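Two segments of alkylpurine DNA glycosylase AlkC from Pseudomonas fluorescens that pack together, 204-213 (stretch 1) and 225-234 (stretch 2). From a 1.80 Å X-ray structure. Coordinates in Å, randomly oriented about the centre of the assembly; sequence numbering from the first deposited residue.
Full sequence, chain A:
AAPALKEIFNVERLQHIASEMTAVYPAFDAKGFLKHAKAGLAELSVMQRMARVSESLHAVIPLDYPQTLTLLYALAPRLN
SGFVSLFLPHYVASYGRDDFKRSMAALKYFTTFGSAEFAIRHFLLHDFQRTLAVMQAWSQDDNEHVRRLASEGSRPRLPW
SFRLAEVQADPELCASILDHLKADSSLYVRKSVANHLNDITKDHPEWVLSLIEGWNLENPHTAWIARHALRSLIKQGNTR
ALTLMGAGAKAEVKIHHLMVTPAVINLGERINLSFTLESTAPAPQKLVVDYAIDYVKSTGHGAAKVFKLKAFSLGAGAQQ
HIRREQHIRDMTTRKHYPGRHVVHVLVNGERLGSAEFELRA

Stretch 1 (204-213) HPEWVLSLIE
Stretch 2 (225-234) IARHALRSLI

Stretch 1 is a helix from Pro-205 onward, with His-204 (phi/psi -139/65) at the N-cap position. Pro-205 through Leu-211 keep phi between -57 and -66° and psi between -32 and -54°; Ile-212 (-72/-25) departs slightly from these values but stays helical. Proline suits the first helical turn because its nitrogen has no proton to donate. The ladder starts loosely, with weak bonds to His-204 O from Trp-207 N (3.2 Å) and Val-208 N (3.4 Å), then tightens: Leu-209 N to Pro-205 O is 3.0 Å, and Ile-212 N to Val-208 O is 2.9 Å.

Stretch 2 is helical at 225-229 and again at 231-234, interrupted at Leu-230 (-92/9), which leaves helical phi/psi and serves as N-cap of the second segment. The break is local. Ala-229 N bonds Ile-225 O at 2.7 Å and Leu-230 N bonds Ala-226 O at 3.0 Å before it, while Ile-234 N bonds Leu-230 O at 2.8 Å beyond it. Arg-231 N makes only a weak bond to His-228 O (3.5 Å), but the Arg-231 side chain returns to the same carbonyl: NH1 donates to His-228 O at 3.0 Å and 160°, using chi1 68° (p), then t, t and chi4 -95°.

The chains run in opposite directions, as the register shows: the CA atoms of Pro-205 and Leu-233 lie 7.7 Å apart, those of Leu-209 and Leu-230 8.1 Å, and those of Ile-212 and Ala-226 6.8 Å. The closest of these three spacings falls where stretch 2 presents alanine, whose short side chain permits the approach.

No hydrogen bond crosses between the stretches. All seven residue contacts are apolar, and 313 Å² is buried, both sides summed. Ile-212 points toward stretch 2 with chi1 -62° (m) and chi2 177° (t), and has 70 Å² covered. Its CG2 meets Ala-226 CB at 3.8 Å, and its CD1 reaches Ala-229 CB at 4.1 Å and Leu-230 CG at 3.9 Å; its branched side chain spans Ala-226, Ala-229 and Leu-230.

Leu-230 and Leu-209 both have CA-to-CB bonds directed sideways, yet their ends come nearer. With chi1/chi2 of -67/169° (m, t) and -69/161° (m, t), respectively, they bring Leu-230 CD2 to 3.8 Å from Leu-209 CD2. Leu-230 CD2 also lies 4.1 Å from CG1 of Val-208, a compact residue pointing toward stretch 2 with chi1 173° (t).

Leu-233 points toward stretch 1 with chi1 -63° (m) and chi2 -179° (t). Its CD1 packs 3.9 Å from Leu-209 CG and its CD2 lies 4.0 Å from Pro-205 CB; CD1 is about as close to that CB (4.0 Å), so it touches both residues. Pro-205, partly exposed and with a C-gamma endo ring, closes this end of the contact.

Polar groups stay off the seam: Glu-206 and Arg-227 point away and make no contact with the other stretch.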

# COMPACT_ATOMS: atom_id res chain seq x y z
N HIS A 204 10.08 6.64 11.85
CA HIS A 204 10.24 8.00 12.39
C HIS A 204 8.88 8.58 12.71
O HIS A 204 8.44 9.57 12.10
CB HIS A 204 11.01 8.88 11.41
CG HIS A 204 12.32 8.32 10.99
ND1 HIS A 204 13.46 8.43 11.76
CD2 HIS A 204 12.68 7.61 9.89
CE1 HIS A 204 14.46 7.83 11.14
NE2 HIS A 204 14.01 7.33 10.01
N PRO A 205 8.17 7.98 13.67
CA PRO A 205 6.81 8.46 13.97
C PRO A 205 6.76 9.91 14.40
O PRO A 205 5.86 10.64 13.97
CB PRO A 205 6.36 7.51 15.10
CG PRO A 205 7.61 6.99 15.70
CD PRO A 205 8.56 6.86 14.54
N GLU A 206 7.70 10.36 15.24
CA GLU A 206 7.65 11.73 15.72
C GLU A 206 7.82 12.73 14.59
O GLU A 206 7.26 13.83 14.64
CB GLU A 206 8.72 11.96 16.79
CG GLU A 206 8.51 11.15 18.05
CD GLU A 206 9.66 11.27 19.04
OE1 GLU A 206 10.76 11.71 18.64
OE2 GLU A 206 9.47 10.93 20.23
N TRP A 207 8.60 12.37 13.57
CA TRP A 207 8.79 13.26 12.44
C TRP A 207 7.48 13.48 11.69
O TRP A 207 7.16 14.62 11.32
CB TRP A 207 9.86 12.71 11.50
CG TRP A 207 10.21 13.64 10.40
CD1 TRP A 207 11.24 14.55 10.39
CD2 TRP A 207 9.56 13.77 9.13
NE1 TRP A 207 11.25 15.23 9.20
CE2 TRP A 207 10.23 14.78 8.41
CE3 TRP A 207 8.47 13.14 8.54
CZ2 TRP A 207 9.84 15.17 7.14
CZ3 TRP A 207 8.08 13.53 7.27
CH2 TRP A 207 8.77 14.54 6.58
N VAL A 208 6.72 12.41 11.47
CA VAL A 208 5.43 12.54 10.81
C VAL A 208 4.46 13.33 11.69
O VAL A 208 3.70 14.16 11.19
CB VAL A 208 4.86 11.14 10.47
CG1 VAL A 208 3.44 11.25 9.94
CG2 VAL A 208 5.77 10.40 9.49
N LEU A 209 4.45 13.05 12.99
CA LEU A 209 3.54 13.76 13.89
C LEU A 209 3.84 15.25 13.91
O LEU A 209 2.93 16.08 13.79
CB LEU A 209 3.63 13.17 15.30
CG LEU A 209 3.08 11.75 15.43
CD1 LEU A 209 3.64 11.09 16.71
CD2 LEU A 209 1.56 11.76 15.44
N SER A 210 5.11 15.60 14.02
CA SER A 210 5.48 17.01 13.98
C SER A 210 5.08 17.64 12.65
O SER A 210 4.57 18.77 12.62
CB SER A 210 6.98 17.17 14.23
OG SER A 210 7.30 16.84 15.57
N LEU A 211 5.33 16.94 11.54
CA LEU A 211 4.95 17.45 10.23
C LEU A 211 3.47 17.77 10.17
O LEU A 211 3.07 18.89 9.82
CB LEU A 211 5.31 16.43 9.14
CG LEU A 211 5.09 16.87 7.69
CD1 LEU A 211 6.18 17.87 7.27
CD2 LEU A 211 5.06 15.67 6.74
N ILE A 212 2.63 16.80 10.52
CA ILE A 212 1.19 16.98 10.36
C ILE A 212 0.65 17.97 11.39
O ILE A 212 -0.34 18.67 11.14
CB ILE A 212 0.50 15.61 10.39
CG1 ILE A 212 0.99 14.75 9.22
CG2 ILE A 212 -1.00 15.76 10.31
CD1 ILE A 212 0.41 13.33 9.21
N GLU A 213 1.33 18.12 12.53
CA GLU A 213 0.94 19.17 13.45
C GLU A 213 1.15 20.56 12.86
O GLU A 213 0.61 21.54 13.39
CB GLU A 213 1.72 19.00 14.76
CG GLU A 213 1.17 17.84 15.60
CD GLU A 213 2.06 17.42 16.74
OE1 GLU A 213 3.16 17.99 16.90
OE2 GLU A 213 1.66 16.50 17.49
N ILE A 225 -5.61 12.96 3.99
CA ILE A 225 -4.25 12.43 3.98
C ILE A 225 -3.77 12.18 5.40
O ILE A 225 -3.17 11.15 5.71
CB ILE A 225 -3.30 13.38 3.23
CG1 ILE A 225 -3.64 13.40 1.72
CG2 ILE A 225 -1.86 12.97 3.43
CD1 ILE A 225 -2.80 14.38 0.91
N ALA A 226 -4.03 13.14 6.30
CA ALA A 226 -3.58 13.00 7.68
C ALA A 226 -4.17 11.76 8.33
O ALA A 226 -3.45 10.99 8.99
CB ALA A 226 -3.94 14.24 8.48
N ARG A 227 -5.47 11.54 8.17
CA ARG A 227 -6.09 10.39 8.82
C ARG A 227 -5.50 9.08 8.32
O ARG A 227 -5.30 8.14 9.11
CB ARG A 227 -7.61 10.39 8.62
CG ARG A 227 -8.26 9.16 9.30
CD ARG A 227 -9.78 9.23 9.45
NE ARG A 227 -10.23 10.38 10.24
CZ ARG A 227 -10.45 10.39 11.55
NH1 ARG A 227 -10.25 9.31 12.30
NH2 ARG A 227 -10.87 11.50 12.13
N HIS A 228 -5.23 8.97 7.02
CA HIS A 228 -4.72 7.72 6.49
C HIS A 228 -3.21 7.58 6.68
O HIS A 228 -2.72 6.46 6.82
CB HIS A 228 -5.17 7.59 5.04
CG HIS A 228 -6.64 7.42 4.94
ND1 HIS A 228 -7.25 6.19 4.96
CD2 HIS A 228 -7.64 8.34 4.94
CE1 HIS A 228 -8.57 6.35 4.91
NE2 HIS A 228 -8.83 7.64 4.91
N ALA A 229 -2.49 8.70 6.73
CA ALA A 229 -1.07 8.68 7.06
C ALA A 229 -0.84 8.16 8.47
O ALA A 229 0.13 7.45 8.74
CB ALA A 229 -0.50 10.10 6.94
N LEU A 230 -1.71 8.56 9.39
CA LEU A 230 -1.56 8.28 10.81
C LEU A 230 -2.25 7.00 11.23
O LEU A 230 -2.30 6.69 12.42
CB LEU A 230 -2.11 9.44 11.63
CG LEU A 230 -1.34 10.77 11.52
CD1 LEU A 230 -2.11 11.93 12.15
CD2 LEU A 230 0.03 10.63 12.16
N ARG A 231 -2.74 6.21 10.28
CA ARG A 231 -3.62 5.09 10.63
C ARG A 231 -2.94 4.07 11.53
O ARG A 231 -3.60 3.47 12.38
CB ARG A 231 -4.16 4.43 9.37
CG ARG A 231 -3.12 3.68 8.50
CD ARG A 231 -3.81 3.32 7.20
NE ARG A 231 -3.07 2.45 6.31
CZ ARG A 231 -2.31 2.86 5.30
NH1 ARG A 231 -2.10 4.14 5.08
NH2 ARG A 231 -1.77 1.96 4.49
N SER A 232 -1.63 3.83 11.34
CA SER A 232 -0.95 2.86 12.20
C SER A 232 -0.76 3.43 13.59
O SER A 232 -1.00 2.75 14.60
CB SER A 232 0.39 2.45 11.57
OG SER A 232 0.20 1.86 10.29
N LEU A 233 -0.36 4.70 13.69
CA LEU A 233 -0.19 5.31 15.01
C LEU A 233 -1.52 5.41 15.75
O LEU A 233 -1.55 5.26 16.98
CB LEU A 233 0.46 6.68 14.88
CG LEU A 233 1.88 6.68 14.28
CD1 LEU A 233 2.47 8.10 14.22
CD2 LEU A 233 2.80 5.79 15.09
N ILE A 234 -2.61 5.64 15.03
CA ILE A 234 -3.92 5.69 15.68
C ILE A 234 -4.27 4.33 16.28
O ILE A 234 -4.78 4.25 17.41
CB ILE A 234 -5.00 6.15 14.68
CG1 ILE A 234 -4.82 7.65 14.38
CG2 ILE A 234 -6.44 5.91 15.21
CD1 ILE A 234 -5.53 8.10 13.15